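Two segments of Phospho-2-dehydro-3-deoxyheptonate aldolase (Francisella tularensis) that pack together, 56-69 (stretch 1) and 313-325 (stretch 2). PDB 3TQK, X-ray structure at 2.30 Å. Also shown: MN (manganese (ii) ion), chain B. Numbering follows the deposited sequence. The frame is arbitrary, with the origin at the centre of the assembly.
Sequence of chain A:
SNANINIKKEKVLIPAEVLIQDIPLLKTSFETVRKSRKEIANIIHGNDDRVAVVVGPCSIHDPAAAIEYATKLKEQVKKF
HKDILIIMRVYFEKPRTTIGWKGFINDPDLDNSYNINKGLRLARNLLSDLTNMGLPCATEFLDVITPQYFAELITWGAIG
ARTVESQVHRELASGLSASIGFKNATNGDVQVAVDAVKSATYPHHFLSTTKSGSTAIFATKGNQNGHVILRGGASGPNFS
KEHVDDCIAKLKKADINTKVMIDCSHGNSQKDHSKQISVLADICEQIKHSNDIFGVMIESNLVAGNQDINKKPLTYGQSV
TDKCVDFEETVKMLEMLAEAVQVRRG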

# COMPACT_ATOMS: atom_id res chain seq x y z
N GLY A 56 -19.04 -15.67 -0.63
CA GLY A 56 -18.95 -16.02 0.78
C GLY A 56 -19.12 -14.80 1.66
O GLY A 56 -19.52 -13.74 1.17
N PRO A 57 -18.86 -14.96 2.96
CA PRO A 57 -18.99 -13.89 3.95
C PRO A 57 -18.08 -12.71 3.66
O PRO A 57 -17.00 -12.89 3.08
CB PRO A 57 -18.58 -14.57 5.25
CG PRO A 57 -18.86 -16.01 5.02
CD PRO A 57 -18.55 -16.25 3.60
N CYS A 58 -18.50 -11.52 4.07
CA CYS A 58 -17.66 -10.32 3.93
C CYS A 58 -16.29 -10.60 4.53
O CYS A 58 -15.27 -10.43 3.86
CB CYS A 58 -18.31 -9.10 4.60
SG CYS A 58 -17.20 -7.64 4.68
N SER A 59 -16.29 -11.06 5.78
CA SER A 59 -15.07 -11.43 6.49
C SER A 59 -15.39 -12.55 7.47
O SER A 59 -16.51 -12.61 7.99
CB SER A 59 -14.53 -10.23 7.26
OG SER A 59 -15.47 -9.85 8.27
N ILE A 60 -14.43 -13.44 7.72
CA ILE A 60 -14.66 -14.52 8.66
C ILE A 60 -14.45 -14.00 10.09
O ILE A 60 -13.48 -13.28 10.38
CB ILE A 60 -13.72 -15.73 8.39
CG1 ILE A 60 -13.94 -16.28 6.96
CG2 ILE A 60 -13.91 -16.83 9.46
CD1 ILE A 60 -15.28 -16.96 6.70
N HIS A 61 -15.40 -14.31 10.97
CA HIS A 61 -15.25 -14.09 12.41
C HIS A 61 -15.60 -15.33 13.22
O HIS A 61 -15.30 -15.39 14.41
CB HIS A 61 -16.08 -12.88 12.86
CG HIS A 61 -17.53 -13.16 13.07
ND1 HIS A 61 -18.46 -13.12 12.05
CD2 HIS A 61 -18.22 -13.49 14.19
CE1 HIS A 61 -19.65 -13.41 12.54
NE2 HIS A 61 -19.54 -13.63 13.83
N ASP A 62 -16.22 -16.32 12.58
CA ASP A 62 -16.70 -17.53 13.25
C ASP A 62 -16.40 -18.74 12.35
O ASP A 62 -17.17 -19.05 11.43
CB ASP A 62 -18.20 -17.41 13.52
CG ASP A 62 -18.78 -18.58 14.29
OD1 ASP A 62 -18.02 -19.51 14.66
OD2 ASP A 62 -20.00 -18.57 14.53
N PRO A 63 -15.27 -19.43 12.60
CA PRO A 63 -14.83 -20.54 11.74
C PRO A 63 -15.83 -21.71 11.69
O PRO A 63 -15.97 -22.33 10.64
CB PRO A 63 -13.52 -21.00 12.38
CG PRO A 63 -13.07 -19.84 13.24
CD PRO A 63 -14.31 -19.17 13.70
N ALA A 64 -16.51 -21.98 12.80
CA ALA A 64 -17.56 -23.00 12.82
C ALA A 64 -18.73 -22.61 11.91
O ALA A 64 -19.28 -23.47 11.21
CB ALA A 64 -18.07 -23.26 14.25
N ALA A 65 -19.13 -21.35 11.94
CA ALA A 65 -20.18 -20.87 11.03
C ALA A 65 -19.69 -20.94 9.58
O ALA A 65 -20.45 -21.27 8.68
CB ALA A 65 -20.62 -19.46 11.40
N ALA A 66 -18.41 -20.64 9.36
CA ALA A 66 -17.81 -20.76 8.03
C ALA A 66 -17.87 -22.19 7.48
O ALA A 66 -18.16 -22.40 6.30
CB ALA A 66 -16.37 -20.25 8.07
N ILE A 67 -17.58 -23.18 8.32
CA ILE A 67 -17.69 -24.58 7.93
C ILE A 67 -19.15 -24.91 7.56
O ILE A 67 -19.40 -25.50 6.49
CB ILE A 67 -17.19 -25.53 9.05
CG1 ILE A 67 -15.66 -25.44 9.20
CG2 ILE A 67 -17.63 -26.98 8.78
CD1 ILE A 67 -14.88 -26.03 8.05
N GLU A 68 -20.11 -24.54 8.40
CA GLU A 68 -21.51 -24.79 8.05
C GLU A 68 -21.90 -24.15 6.72
O GLU A 68 -22.56 -24.79 5.91
CB GLU A 68 -22.46 -24.34 9.15
CG GLU A 68 -23.90 -24.81 8.91
CD GLU A 68 -24.86 -24.34 9.99
OE1 GLU A 68 -26.03 -24.08 9.65
OE2 GLU A 68 -24.44 -24.23 11.16
N TYR A 69 -21.49 -22.90 6.50
CA TYR A 69 -21.73 -22.22 5.22
C TYR A 69 -21.13 -23.02 4.07
O TYR A 69 -21.77 -23.21 3.03
CB TYR A 69 -21.13 -20.80 5.24
CG TYR A 69 -21.40 -20.02 3.96
CD1 TYR A 69 -20.51 -20.05 2.91
CD2 TYR A 69 -22.55 -19.26 3.82
CE1 TYR A 69 -20.74 -19.34 1.75
CE2 TYR A 69 -22.81 -18.55 2.66
CZ TYR A 69 -21.90 -18.60 1.63
OH TYR A 69 -22.13 -17.91 0.46
MN MN B . -16.84 -6.54 2.38
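Stretch 2, residues 313-325: PLTYGQSVTDKCV

Segments far apart in sequence often meet where a metal must be held, and the two stretches of this aldolase, whose touching residues are never fewer than 248 positions apart, illustrate how a metal site can be extended into a longer seam. Stretch 2 is mostly loop, with a type II turn from Thr 315 to Gln 318 in which Gly 317 takes a positive phi of 71°. It runs antiparallel to stretch 1: Tyr 316 and Gly 317 lie beside the helix that starts at Pro 63, and the later residues reach the loop before it. Nearest CA atoms pair Ala 65 with Gly 317 at 5.7 Å, His 61 with Val 320 at 7.3 Å, Cys 58 with Asp 322 at 5.7 Å and Pro 57 with Cys 324 at 6.7 Å. The surface buried between them, both sides summed, is 606 Å².

Metal coordination ties the loops together directly. The manganese ion is bound by Cys 58 SG at 2.6 Å and by Asp 322 OD2 at 2.3 Å, one ligand from each stretch, with three further atoms from elsewhere in the structure.

Several hydrogen bonds lie near this site. The backbone Asp 322 N donates to Cys 58 SG at 3.4 Å, although the sulfur's modelled position is less certain, and Cys 58 N makes a weak bond to Cys 324 SG, also at 3.4 Å. Ser 59 OG and Thr 321 OG1 are hydrogen-bonded at 2.9 Å, though the place of Thr 321 OG1 is less sure. Within stretch 2, Ser 319 OG donates to Asp 322 O at 2.6 Å and accepts from Thr 321 N at 3.1 Å, closing a small hydrogen-bonded loop between Ser 319 and Asp 322. At the other end of the seam, Tyr 316, a t rotamer, extends its ring to the helix, where its OH donates to Glu 68 OE2 at 2.5 Å.

Water fills gaps between polar groups. Water 1 accepts from Ser 59 N at 3.0 Å and donates to Ser 319 OG at 2.9 Å; water 2 links His 61 NE2, at 2.9 Å, to Thr 315 O, at 2.8 Å.

Packing around the rings and small side chains completes the contact. Val 320 covers one face of the His 61 imidazole, its CB 4.1 Å from the ring centroid in a CH-pi contact, while at the ring's edge His 61 CE1 lies 3.4 Å from Gln 318 O. Ala 65 CB points toward the turn and rests 3.7 Å from Tyr 316 CE1 and 4.4 Å from Gly 317 CA. Near the metal, Cys 58 CB packs 4.0 Å from Cys 324 SG.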

# COMPACT_ATOMS: atom_id res chain seq x y z
N PRO A 313 -25.61 -11.33 23.05
CA PRO A 313 -24.83 -12.26 22.23
C PRO A 313 -24.93 -11.94 20.74
O PRO A 313 -25.92 -11.33 20.31
CB PRO A 313 -25.48 -13.61 22.51
CG PRO A 313 -26.91 -13.28 22.81
CD PRO A 313 -26.91 -11.92 23.46
N LEU A 314 -23.91 -12.33 19.97
CA LEU A 314 -23.94 -12.19 18.52
C LEU A 314 -24.93 -13.17 17.89
O LEU A 314 -25.04 -14.31 18.33
CB LEU A 314 -22.54 -12.42 17.92
CG LEU A 314 -21.52 -11.30 18.12
CD1 LEU A 314 -20.11 -11.80 17.89
CD2 LEU A 314 -21.85 -10.12 17.21
N THR A 315 -25.64 -12.71 16.86
CA THR A 315 -26.47 -13.57 16.02
C THR A 315 -25.55 -14.53 15.25
O THR A 315 -24.60 -14.08 14.61
CB THR A 315 -27.33 -12.75 15.01
OG1 THR A 315 -28.22 -11.87 15.72
CG2 THR A 315 -28.15 -13.68 14.11
N TYR A 316 -25.82 -15.83 15.36
CA TYR A 316 -25.06 -16.84 14.64
C TYR A 316 -25.24 -16.66 13.13
O TYR A 316 -26.35 -16.36 12.66
CB TYR A 316 -25.50 -18.26 15.05
CG TYR A 316 -24.81 -19.39 14.30
CD1 TYR A 316 -23.51 -19.79 14.63
CD2 TYR A 316 -25.46 -20.06 13.27
CE1 TYR A 316 -22.88 -20.83 13.94
CE2 TYR A 316 -24.84 -21.10 12.58
CZ TYR A 316 -23.55 -21.48 12.92
OH TYR A 316 -22.95 -22.52 12.24
N GLY A 317 -24.14 -16.81 12.40
CA GLY A 317 -24.16 -16.82 10.94
C GLY A 317 -24.45 -15.49 10.25
O GLY A 317 -24.67 -15.47 9.04
N GLN A 318 -24.46 -14.38 11.00
CA GLN A 318 -24.69 -13.07 10.41
C GLN A 318 -23.41 -12.23 10.38
O GLN A 318 -22.64 -12.22 11.35
CB GLN A 318 -25.78 -12.33 11.17
CG GLN A 318 -26.31 -11.12 10.44
CD GLN A 318 -27.31 -10.35 11.26
OE1 GLN A 318 -27.10 -10.11 12.44
NE2 GLN A 318 -28.41 -9.95 10.62
N SER A 319 -23.19 -11.51 9.28
CA SER A 319 -21.98 -10.72 9.13
C SER A 319 -21.80 -9.72 10.26
O SER A 319 -22.75 -9.07 10.70
CB SER A 319 -21.97 -9.96 7.80
OG SER A 319 -20.76 -9.22 7.67
N VAL A 320 -20.56 -9.62 10.71
CA VAL A 320 -20.15 -8.66 11.72
C VAL A 320 -19.50 -7.43 11.06
O VAL A 320 -19.18 -6.45 11.74
CB VAL A 320 -19.17 -9.35 12.70
CG1 VAL A 320 -17.76 -8.76 12.60
CG2 VAL A 320 -19.74 -9.35 14.11
N THR A 321 -19.32 -7.49 9.74
CA THR A 321 -18.80 -6.37 8.94
C THR A 321 -19.86 -5.96 7.90
O THR A 321 -20.96 -5.54 8.27
CB THR A 321 -17.42 -6.71 8.29
OG1 THR A 321 -17.49 -7.94 7.56
CG2 THR A 321 -16.34 -6.83 9.36
N ASP A 322 -19.57 -6.09 6.60
CA ASP A 322 -20.49 -5.60 5.56
C ASP A 322 -21.74 -6.49 5.47
O ASP A 322 -21.73 -7.66 5.85
CB ASP A 322 -19.82 -5.50 4.18
CG ASP A 322 -18.70 -4.43 4.11
OD1 ASP A 322 -18.78 -3.39 4.82
OD2 ASP A 322 -17.76 -4.62 3.32
N LYS A 323 -22.82 -5.90 4.96
CA LYS A 323 -24.08 -6.62 4.79
C LYS A 323 -23.95 -7.67 3.69
O LYS A 323 -23.44 -7.39 2.60
CB LYS A 323 -25.21 -5.63 4.48
CG LYS A 323 -25.57 -4.72 5.68
CD LYS A 323 -26.50 -3.55 5.31
CE LYS A 323 -26.87 -2.75 6.57
NZ LYS A 323 -27.39 -1.38 6.27
N CYS A 324 -24.40 -8.89 4.00
CA CYS A 324 -24.37 -10.00 3.06
C CYS A 324 -25.79 -10.46 2.75
O CYS A 324 -26.69 -10.32 3.58
CB CYS A 324 -23.59 -11.17 3.67
SG CYS A 324 -21.85 -10.83 4.06
N VAL A 325 -25.98 -11.02 1.55
CA VAL A 325 -27.23 -11.72 1.24
C VAL A 325 -27.25 -13.09 1.94
O VAL A 325 -26.20 -13.64 2.26
CB VAL A 325 -27.44 -11.90 -0.29
CG1 VAL A 325 -27.45 -10.54 -0.98
CG2 VAL A 325 -26.38 -12.81 -0.91
O HOH W 1 -19.13 -11.41 6.78
O HOH W 2 -21.92 -14.60 15.26